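Local atomic coordinates of SA0254 protein (PDB entry 2OOI), a protein that is of unknown function but carries a UTRA domain and so probably binds a small effector molecule, as in GntR-family transcription regulators. Residues C127-Q132 with D146-Y151. Numbering follows the deposited sequence.
Sequences CLRYHQ and DIVFHY
Phe-149 turns the edge of its ring onto the face of the Tyr-130 ring, a T-shaped pair with centroids 5.5 Å apart and planes at 84°. Phe-149 CZ stands over the Tyr-130 face, while the neighbouring CE1 meets Tyr-130 CB at 3.6 Å, with CG close by. CG of Tyr-130 is anti to the backbone N (chi1 176°). The Tyr-130 and Ile-147 side chains run side by side, Ile-147 CD1 4.0 Å from Tyr-130 CD2; one face of the Phe-149 ring takes CG2 of the same isoleucine. Leu-128 CB packs beside Phe-149 CB, and Phe-11 of helix 11-14 covers Ile-147 and Phe-149. The two strands form a beta hairpin within the six-stranded antiparallel sheet of the UTRA domain, flanked by 99-110 on the side of 126-136 and by 61-71 on the side of 141-150. Tyr-130 and Ile-147 are a hydrogen-bonded pair, N to O in both directions, and Phe-149 N donates to Leu-128 O at 2.9 Å. On the other face of the sheet, Val-148 splits its branches: CG1 meets Cys-127 CB at 3.6 Å, while CG2 reaches Arg-129 NH2, which is salt-bridged to Glu-115. Farther along this face, His-131 ND1 donates to Asp-146 OD1 at 2.6 Å; the carboxylate oxygen lies near the imidazole plane, but the nitrogen sits above the carboxylate plane. Glu-40 is hydrogen-bonded to NE2, so the ring has a carboxylate partner at each nitrogen, which would favour a protonated imidazole.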
ATOM      1  N   CYS B 127      -3.738   8.868  -8.586  1.00 49.03           N
ATOM      2  CA  CYS B 127      -4.306   7.512  -8.453  1.00 48.97           C
ATOM      3  C   CYS B 127      -3.294   6.606  -7.760  1.00 48.71           C
ATOM      4  O   CYS B 127      -2.167   7.028  -7.515  1.00 49.00           O
ATOM      5  CB  CYS B 127      -4.652   6.937  -9.830  1.00 48.59           C
ATOM      6  SG  CYS B 127      -3.237   6.947 -10.997  1.00 48.88           S
ATOM      7  N   LEU B 128      -3.714   5.382  -7.436  1.00 48.53           N
ATOM      8  CA  LEU B 128      -2.814   4.290  -7.070  1.00 48.65           C
ATOM      9  C   LEU B 128      -2.821   3.303  -8.215  1.00 48.82           C
ATOM     10  O   LEU B 128      -3.891   2.841  -8.624  1.00 49.34           O
ATOM     11  CB  LEU B 128      -3.292   3.572  -5.793  1.00 48.38           C
ATOM     12  CG  LEU B 128      -2.273   2.655  -5.086  1.00 48.52           C
ATOM     13  CD1 LEU B 128      -1.129   3.488  -4.541  1.00 47.83           C
ATOM     14  CD2 LEU B 128      -2.885   1.844  -3.953  1.00 47.97           C
ATOM     15  N   ARG B 129      -1.646   2.994  -8.746  1.00 48.98           N
ATOM     16  CA  ARG B 129      -1.479   1.919  -9.738  1.00 48.95           C
ATOM     17  C   ARG B 129      -0.955   0.715  -8.956  1.00 49.54           C
ATOM     18  O   ARG B 129       0.116   0.771  -8.354  1.00 50.85           O
ATOM     19  CB  ARG B 129      -0.525   2.286 -10.880  1.00 47.46           C
ATOM     20  CG  ARG B 129      -0.458   3.750 -11.208  1.00 48.08           C
ATOM     21  CD  ARG B 129       0.033   4.070 -12.611  1.00 48.20           C
ATOM     22  NE  ARG B 129      -1.124   3.931 -13.483  1.00 51.80           N
ATOM     23  CZ  ARG B 129      -1.743   4.894 -14.171  1.00 50.67           C
ATOM     24  NH1 ARG B 129      -1.332   6.153 -14.239  1.00 50.82           N
ATOM     25  NH2 ARG B 129      -2.805   4.561 -14.836  1.00 50.60           N
ATOM     26  N   TYR B 130      -1.733  -0.355  -8.963  1.00 50.23           N
ATOM     27  CA  TYR B 130      -1.529  -1.519  -8.121  1.00 50.93           C
ATOM     28  C   TYR B 130      -1.476  -2.733  -9.043  1.00 51.48           C
ATOM     29  O   TYR B 130      -2.260  -2.831  -9.978  1.00 51.59           O
ATOM     30  CB  TYR B 130      -2.726  -1.562  -7.194  1.00 51.22           C
ATOM     31  CG  TYR B 130      -2.900  -2.704  -6.231  1.00 51.50           C
ATOM     32  CD1 TYR B 130      -2.682  -2.527  -4.860  1.00 50.18           C
ATOM     33  CD2 TYR B 130      -3.398  -3.937  -6.668  1.00 53.18           C
ATOM     34  CE1 TYR B 130      -2.914  -3.559  -3.953  1.00 50.44           C
ATOM     35  CE2 TYR B 130      -3.644  -4.979  -5.767  1.00 51.59           C
ATOM     36  CZ  TYR B 130      -3.398  -4.780  -4.419  1.00 53.14           C
ATOM     37  OH  TYR B 130      -3.651  -5.820  -3.539  1.00 55.34           O
ATOM     38  N   HIS B 131      -0.501  -3.612  -8.841  1.00 52.22           N
ATOM     39  CA  HIS B 131      -0.346  -4.801  -9.688  1.00 52.18           C
ATOM     40  C   HIS B 131      -0.316  -6.008  -8.802  1.00 52.26           C
ATOM     41  O   HIS B 131       0.348  -5.996  -7.788  1.00 51.95           O
ATOM     42  CB  HIS B 131       0.934  -4.787 -10.538  1.00 52.43           C
ATOM     43  CG  HIS B 131       1.025  -5.960 -11.469  1.00 53.34           C
ATOM     44  ND1 HIS B 131       0.599  -5.903 -12.780  1.00 55.60           N
ATOM     45  CD2 HIS B 131       1.403  -7.244 -11.254  1.00 53.40           C
ATOM     46  CE1 HIS B 131       0.755  -7.087 -13.344  1.00 54.28           C
ATOM     47  NE2 HIS B 131       1.231  -7.920 -12.436  1.00 53.58           N
ATOM     48  N   GLN B 132      -1.022  -7.059  -9.186  1.00 52.65           N
ATOM     49  CA  GLN B 132      -0.997  -8.264  -8.384  1.00 53.13           C
ATOM     50  C   GLN B 132      -0.815  -9.496  -9.269  1.00 53.30           C
ATOM     51  O   GLN B 132      -1.493  -9.625 -10.274  1.00 53.94           O
ATOM     52  CB  GLN B 132      -2.270  -8.351  -7.544  1.00 52.85           C
ATOM     53  CG  GLN B 132      -2.200  -9.415  -6.445  1.00 53.14           C
ATOM     54  CD  GLN B 132      -3.247  -9.259  -5.338  1.00 53.39           C
ATOM     55  OE1 GLN B 132      -3.326 -10.101  -4.438  1.00 53.84           O
ATOM     56  NE2 GLN B 132      -4.042  -8.187  -5.394  1.00 53.36           N
ATOM     57  N   ASP B 146      -3.662  -5.469 -13.160  1.00 49.27           N
ATOM     58  CA  ASP B 146      -3.396  -4.073 -12.895  1.00 49.60           C
ATOM     59  C   ASP B 146      -4.670  -3.395 -12.510  1.00 49.56           C
ATOM     60  O   ASP B 146      -5.690  -3.543 -13.190  1.00 50.32           O
ATOM     61  CB  ASP B 146      -2.822  -3.401 -14.111  1.00 49.61           C
ATOM     62  CG  ASP B 146      -1.442  -3.771 -14.308  1.00 51.18           C
ATOM     63  OD1 ASP B 146      -0.672  -3.660 -13.339  1.00 56.20           O
ATOM     64  OD2 ASP B 146      -1.112  -4.213 -15.397  1.00 57.55           O
ATOM     65  N   ILE B 147      -4.608  -2.654 -11.416  1.00 49.32           N
ATOM     66  CA  ILE B 147      -5.739  -1.900 -10.935  1.00 49.24           C
ATOM     67  C   ILE B 147      -5.351  -0.441 -10.861  1.00 49.48           C
ATOM     68  O   ILE B 147      -4.264  -0.121 -10.386  1.00 49.38           O
ATOM     69  CB  ILE B 147      -6.140  -2.397  -9.577  1.00 49.32           C
ATOM     70  CG1 ILE B 147      -6.372  -3.911  -9.654  1.00 49.74           C
ATOM     71  CG2 ILE B 147      -7.363  -1.651  -9.071  1.00 49.40           C
ATOM     72  CD1 ILE B 147      -6.994  -4.516  -8.403  1.00 48.76           C
ATOM     73  N   VAL B 148      -6.208   0.452 -11.357  1.00 49.50           N
ATOM     74  CA  VAL B 148      -6.008   1.880 -11.049  1.00 49.35           C
ATOM     75  C   VAL B 148      -7.150   2.363 -10.151  1.00 49.10           C
ATOM     76  O   VAL B 148      -8.314   2.277 -10.502  1.00 48.94           O
ATOM     77  CB  VAL B 148      -5.630   2.748 -12.310  1.00 49.18           C
ATOM     78  CG1 VAL B 148      -5.543   4.171 -11.949  1.00 49.37           C
ATOM     79  CG2 VAL B 148      -4.412   2.281 -13.005  1.00 47.72           C
ATOM     80  N   PHE B 149      -6.777   2.796  -8.948  1.00 49.35           N
ATOM     81  CA  PHE B 149      -7.725   3.181  -7.913  1.00 49.16           C
ATOM     82  C   PHE B 149      -8.120   4.652  -7.969  1.00 49.18           C
ATOM     83  O   PHE B 149      -7.314   5.539  -8.268  1.00 48.31           O
ATOM     84  CB  PHE B 149      -7.141   2.900  -6.535  1.00 49.41           C
ATOM     85  CG  PHE B 149      -7.114   1.438  -6.159  1.00 49.43           C
ATOM     86  CD1 PHE B 149      -5.977   0.684  -6.331  1.00 49.66           C
ATOM     87  CD2 PHE B 149      -8.237   0.829  -5.614  1.00 50.55           C
ATOM     88  CE1 PHE B 149      -5.959  -0.665  -5.979  1.00 50.03           C
ATOM     89  CE2 PHE B 149      -8.222  -0.503  -5.260  1.00 49.84           C
ATOM     90  CZ  PHE B 149      -7.075  -1.248  -5.434  1.00 49.88           C
ATOM     91  N   HIS B 150      -9.394   4.885  -7.677  1.00 49.93           N
ATOM     92  CA  HIS B 150      -9.928   6.222  -7.413  1.00 50.10           C
ATOM     93  C   HIS B 150      -9.295   6.745  -6.127  1.00 50.13           C
ATOM     94  O   HIS B 150      -9.414   6.109  -5.093  1.00 50.34           O
ATOM     95  CB  HIS B 150     -11.448   6.116  -7.245  1.00 49.85           C
ATOM     96  CG  HIS B 150     -12.130   7.438  -7.145  1.00 50.06           C
ATOM     97  ND1 HIS B 150     -12.945   7.932  -8.143  1.00 50.24           N
ATOM     98  CD2 HIS B 150     -12.092   8.388  -6.179  1.00 48.55           C
ATOM     99  CE1 HIS B 150     -13.392   9.124  -7.783  1.00 50.44           C
ATOM    100  NE2 HIS B 150     -12.881   9.426  -6.599  1.00 49.76           N
ATOM    101  N   TYR B 151      -8.635   7.892  -6.168  1.00 50.55           N
ATOM    102  CA  TYR B 151      -7.824   8.292  -5.028  1.00 51.43           C
ATOM    103  C   TYR B 151      -8.585   8.722  -3.777  1.00 52.29           C
ATOM    104  O   TYR B 151      -8.032   8.637  -2.680  1.00 52.45           O
ATOM    105  CB  TYR B 151      -6.794   9.336  -5.413  1.00 50.91           C
ATOM    106  CG  TYR B 151      -7.287  10.744  -5.429  1.00 50.87           C
ATOM    107  CD1 TYR B 151      -6.980  11.608  -4.395  1.00 50.55           C
ATOM    108  CD2 TYR B 151      -8.042  11.228  -6.492  1.00 49.71           C
ATOM    109  CE1 TYR B 151      -7.433  12.902  -4.405  1.00 50.35           C
ATOM    110  CE2 TYR B 151      -8.477  12.518  -6.514  1.00 50.12           C
ATOM    111  CZ  TYR B 151      -8.173  13.350  -5.465  1.00 50.09           C
ATOM    112  OH  TYR B 151      -8.600  14.646  -5.465  1.00 51.05           O
TER